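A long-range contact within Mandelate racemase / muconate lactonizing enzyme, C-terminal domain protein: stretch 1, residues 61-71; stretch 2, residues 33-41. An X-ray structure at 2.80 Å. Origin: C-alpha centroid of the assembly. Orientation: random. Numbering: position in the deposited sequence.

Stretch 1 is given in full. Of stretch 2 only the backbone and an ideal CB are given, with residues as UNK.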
# COMPACT_ATOMS: atom_id res chain seq x y z
N PHE A 61 -25.07 36.81 -21.45
CA PHE A 61 -26.52 36.66 -21.48
C PHE A 61 -26.99 35.72 -20.37
O PHE A 61 -26.22 34.92 -19.86
CB PHE A 61 -26.98 36.09 -22.82
CG PHE A 61 -26.44 36.83 -24.02
CD1 PHE A 61 -26.97 38.05 -24.39
CD2 PHE A 61 -25.41 36.29 -24.77
CE1 PHE A 61 -26.47 38.73 -25.49
CE2 PHE A 61 -24.90 36.96 -25.87
CZ PHE A 61 -25.43 38.18 -26.23
N PHE A 62 -28.27 35.84 -20.00
CA PHE A 62 -28.90 34.84 -19.15
C PHE A 62 -28.93 33.51 -19.90
O PHE A 62 -28.83 33.48 -21.12
CB PHE A 62 -30.31 35.27 -18.76
CG PHE A 62 -30.34 36.52 -17.92
CD1 PHE A 62 -29.79 36.52 -16.64
CD2 PHE A 62 -30.92 37.68 -18.40
CE1 PHE A 62 -29.82 37.67 -15.87
CE2 PHE A 62 -30.95 38.83 -17.63
CZ PHE A 62 -30.40 38.82 -16.36
N ASP A 63 -29.08 32.43 -19.15
CA ASP A 63 -28.80 31.09 -19.67
C ASP A 63 -30.05 30.35 -20.14
O ASP A 63 -31.01 30.20 -19.40
CB ASP A 63 -28.11 30.28 -18.57
CG ASP A 63 -27.62 28.94 -19.05
OD1 ASP A 63 -27.00 28.88 -20.14
OD2 ASP A 63 -27.84 27.94 -18.34
N ARG A 64 -30.01 29.88 -21.39
CA ARG A 64 -31.03 28.95 -21.90
C ARG A 64 -30.47 27.52 -22.02
O ARG A 64 -31.18 26.62 -22.46
CB ARG A 64 -31.55 29.42 -23.25
CG ARG A 64 -32.12 30.82 -23.29
CD ARG A 64 -32.56 31.18 -24.70
NE ARG A 64 -32.72 32.62 -24.89
CZ ARG A 64 -33.88 33.25 -25.06
NH1 ARG A 64 -33.90 34.56 -25.22
NH2 ARG A 64 -35.02 32.57 -25.07
N CYS A 65 -29.21 27.33 -21.64
CA CYS A 65 -28.56 26.02 -21.71
C CYS A 65 -29.32 24.95 -20.93
O CYS A 65 -29.61 23.87 -21.45
CB CYS A 65 -27.13 26.10 -21.16
SG CYS A 65 -26.23 24.53 -21.21
N ILE A 66 -29.60 25.24 -19.67
CA ILE A 66 -30.34 24.32 -18.82
C ILE A 66 -31.76 24.12 -19.34
O ILE A 66 -32.14 23.01 -19.70
CB ILE A 66 -30.37 24.82 -17.36
CG1 ILE A 66 -28.98 24.69 -16.73
CG2 ILE A 66 -31.40 24.05 -16.54
CD1 ILE A 66 -28.47 23.27 -16.60
N ILE A 67 -32.55 25.19 -19.40
CA ILE A 67 -33.95 25.07 -19.82
C ILE A 67 -34.10 24.29 -21.13
O ILE A 67 -35.10 23.61 -21.34
CB ILE A 67 -34.64 26.44 -19.98
CG1 ILE A 67 -36.16 26.26 -19.99
CG2 ILE A 67 -34.16 27.12 -21.25
CD1 ILE A 67 -36.94 27.54 -19.78
N GLU A 68 -33.09 24.40 -22.00
CA GLU A 68 -33.14 23.77 -23.31
C GLU A 68 -32.73 22.30 -23.22
O GLU A 68 -33.11 21.49 -24.06
CB GLU A 68 -32.25 24.52 -24.29
CG GLU A 68 -32.73 24.46 -25.73
CD GLU A 68 -34.19 24.87 -25.90
OE1 GLU A 68 -34.60 25.92 -25.38
OE2 GLU A 68 -34.94 24.13 -26.57
N SER A 69 -31.95 21.98 -22.19
CA SER A 69 -31.61 20.60 -21.87
C SER A 69 -32.84 19.91 -21.30
O SER A 69 -33.15 18.79 -21.66
CB SER A 69 -30.47 20.55 -20.85
OG SER A 69 -30.30 19.24 -20.35
N LEU A 70 -33.53 20.62 -20.41
CA LEU A 70 -34.76 20.13 -19.81
C LEU A 70 -35.83 19.87 -20.86
O LEU A 70 -36.62 18.94 -20.73
CB LEU A 70 -35.28 21.14 -18.78
CG LEU A 70 -34.68 20.99 -17.38
CD1 LEU A 70 -34.72 22.32 -16.63
CD2 LEU A 70 -35.43 19.91 -16.61
N ARG A 71 -35.85 20.69 -21.90
CA ARG A 71 -36.82 20.54 -22.97
C ARG A 71 -36.78 19.15 -23.59
O ARG A 71 -37.82 18.58 -23.93
CB ARG A 71 -36.57 21.58 -24.07
CG ARG A 71 -37.48 21.42 -25.28
CD ARG A 71 -37.27 22.54 -26.29
NE ARG A 71 -38.46 22.78 -27.09
CZ ARG A 71 -38.67 22.28 -28.31
NH1 ARG A 71 -37.76 21.50 -28.87
NH2 ARG A 71 -39.79 22.56 -28.96
N UNK A 33 -20.96 37.64 -13.43
CA UNK A 33 -21.88 36.55 -13.72
C UNK A 33 -23.33 37.00 -13.66
O UNK A 33 -23.75 37.65 -12.71
CB UNK A 33 -21.65 35.40 -12.74
N UNK A 34 -24.08 36.64 -14.70
CA UNK A 34 -25.53 36.86 -14.74
C UNK A 34 -26.23 35.61 -14.22
O UNK A 34 -26.09 34.53 -14.77
CB UNK A 34 -26.00 37.20 -16.16
N UNK A 35 -27.00 35.78 -13.15
CA UNK A 35 -27.67 34.66 -12.50
C UNK A 35 -29.05 34.38 -13.09
O UNK A 35 -29.88 35.28 -13.21
CB UNK A 35 -27.80 34.93 -11.00
N UNK A 36 -29.25 33.13 -13.48
CA UNK A 36 -30.52 32.64 -14.00
C UNK A 36 -31.03 31.54 -13.10
O UNK A 36 -30.24 30.73 -12.59
CB UNK A 36 -30.38 32.14 -15.44
N UNK A 37 -32.34 31.50 -12.91
CA UNK A 37 -32.97 30.41 -12.18
C UNK A 37 -33.82 29.58 -13.14
O UNK A 37 -34.55 30.13 -13.96
CB UNK A 37 -33.82 30.95 -11.03
N UNK A 38 -33.69 28.26 -13.04
CA UNK A 38 -34.47 27.35 -13.88
C UNK A 38 -35.49 26.60 -13.05
O UNK A 38 -35.13 25.87 -12.13
CB UNK A 38 -33.55 26.36 -14.61
N UNK A 39 -36.77 26.79 -13.35
CA UNK A 39 -37.81 26.16 -12.56
C UNK A 39 -38.59 25.12 -13.35
O UNK A 39 -39.04 25.37 -14.46
CB UNK A 39 -38.77 27.22 -12.02
N UNK A 40 -38.73 23.94 -12.74
CA UNK A 40 -39.59 22.89 -13.27
C UNK A 40 -40.83 22.77 -12.39
O UNK A 40 -40.72 22.50 -11.19
CB UNK A 40 -38.84 21.56 -13.35
N UNK A 41 -42.00 22.99 -12.98
CA UNK A 41 -43.25 22.83 -12.26
C UNK A 41 -44.03 21.64 -12.81
O UNK A 41 -44.47 21.65 -13.96
CB UNK A 41 -44.09 24.11 -12.35

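Most of stretch 2 is a strand that runs alongside helix 65-71 in nearly the same direction, the two axes making an angle of 20° and approaching to 8.8 Å. Its backbone angles are those of a β-strand, so the CA-to-CB bonds alternate, and positions 34, 36 and 38 point toward stretch 1.

Position 33 has nothing of stretch 1 within 5.5 Å of its ideal CB, so the contact places little restriction on it. The residue is Leu33, which makes no contact here.

At position 34 the CB points toward stretch 1, 3.9 Å from Phe62 CE1 and 4.4 Å from Phe61 O. The aromatic ring favours an apolar side chain such as leucine, isoleucine, methionine or valine, while Phe61 O, an acceptor, would also tolerate a long side chain with a donor. The residue is Leu34. Leu34 CB lies 3.9 Å from Phe62 CE1, an apolar contact, while with chi1 in m and chi2 in p Leu34 CD2 reaches 3.7 Å from Phe61 C.

Position 35 points away, and many side chains would serve, since only its backbone is near. The residue is Tyr35, whose carbonyl O lies 3.6 Å from Phe62 CE1; its hydroxyl is bonded elsewhere in the structure.

Position 36 is the most telling. Its CB points toward stretch 1 and lies 3.9 Å from Asp63 N, with Phe62 CB at 4.6 Å. The Phe62 and position 36 CA atoms are 5.8 Å apart, which leaves room for a small side chain, and the amide offers a donor. Serine or threonine would suit best; alanine or valine could be accommodated but would leave the amide without this acceptor, and cysteine is at best a weak one. The residue is Thr36, with chi1 in m. Asp63 N donates to Thr36 OG1 at 3.0 Å and 169°, a nearly straight hydrogen bond that ties the strand to the residue whose carboxylate caps the helix through weak bonds from Cys65 N and Ile66 N. The same OG1 sits at the edge of the Phe62 ring, 3.4 Å from Phe62 CB.

Position 37 points away, so stretch 1 sets no preference. It is Asn37.

At position 38 the CB again points toward the helix, 3.7 Å from Ile66 CG2, 4.7 Å from Leu70 CD1 and 5.0 Å from Ile67 N. The Ile66 and Leu70 methyls would welcome valine or leucine, but the Ile67 amide and nearby Asp63 O suit a medium polar side chain such as asparagine or threonine equally. The residue is Asn38, which fits these mixed surroundings. Asn38 ND2 lies 3.4 Å from Ile66 CG2 and is hydrogen-bonded elsewhere in the structure; Asn38 OD1 comes to 3.9 Å from Ile67 N, too long for a hydrogen bond.

Position 39 points away, leaving its identity open; it is Ile39.

Position 40 points sideways, its CB 5.0 Å from Leu70 CD2, a gap that valine, isoleucine or leucine could close. Val40 does so, Val40 CG2 meeting Leu70 CD2 at 3.7 Å.

Position 41 is out of reach of stretch 1; it is Arg41.

Stretch 2, residues 33-41: LLYTNNIVR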
# COMPACT_ATOMS: atom_id res chain seq x y z
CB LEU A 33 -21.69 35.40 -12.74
CG LEU A 33 -20.32 34.71 -12.73
CD1 LEU A 33 -20.26 33.70 -11.59
CD2 LEU A 33 -20.03 34.04 -14.07
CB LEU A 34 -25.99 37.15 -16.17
CG LEU A 34 -25.89 38.59 -16.68
CD1 LEU A 34 -24.58 39.25 -16.28
CD2 LEU A 34 -26.05 38.60 -18.20
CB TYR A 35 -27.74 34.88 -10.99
CG TYR A 35 -26.44 34.50 -10.33
CD1 TYR A 35 -25.28 35.23 -10.57
CD2 TYR A 35 -26.35 33.39 -9.52
CE1 TYR A 35 -24.07 34.87 -10.00
CE2 TYR A 35 -25.15 33.02 -8.94
CZ TYR A 35 -24.01 33.76 -9.19
OH TYR A 35 -22.82 33.40 -8.61
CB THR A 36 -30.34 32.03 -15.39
OG1 THR A 36 -29.76 32.98 -16.28
CG2 THR A 36 -31.68 31.57 -15.94
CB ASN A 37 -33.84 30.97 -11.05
CG ASN A 37 -34.21 29.91 -10.02
OD1 ASN A 37 -33.95 28.73 -10.19
ND2 ASN A 37 -34.84 30.35 -8.93
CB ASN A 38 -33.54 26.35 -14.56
CG ASN A 38 -32.45 27.03 -15.36
OD1 ASN A 38 -32.71 27.62 -16.41
ND2 ASN A 38 -31.22 26.95 -14.86
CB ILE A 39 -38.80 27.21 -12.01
CG1 ILE A 39 -38.12 28.05 -10.93
CG2 ILE A 39 -40.03 26.52 -11.44
CD1 ILE A 39 -38.96 29.20 -10.43
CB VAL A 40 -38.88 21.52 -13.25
CG1 VAL A 40 -39.83 20.43 -13.71
CG2 VAL A 40 -37.64 21.55 -14.13
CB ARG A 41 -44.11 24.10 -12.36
CG ARG A 41 -44.98 24.32 -11.14
CD ARG A 41 -46.41 24.68 -11.49
NE ARG A 41 -46.57 26.08 -11.87
CZ ARG A 41 -47.72 26.75 -11.76
NH1 ARG A 41 -48.80 26.16 -11.28
NH2 ARG A 41 -47.78 28.02 -12.13
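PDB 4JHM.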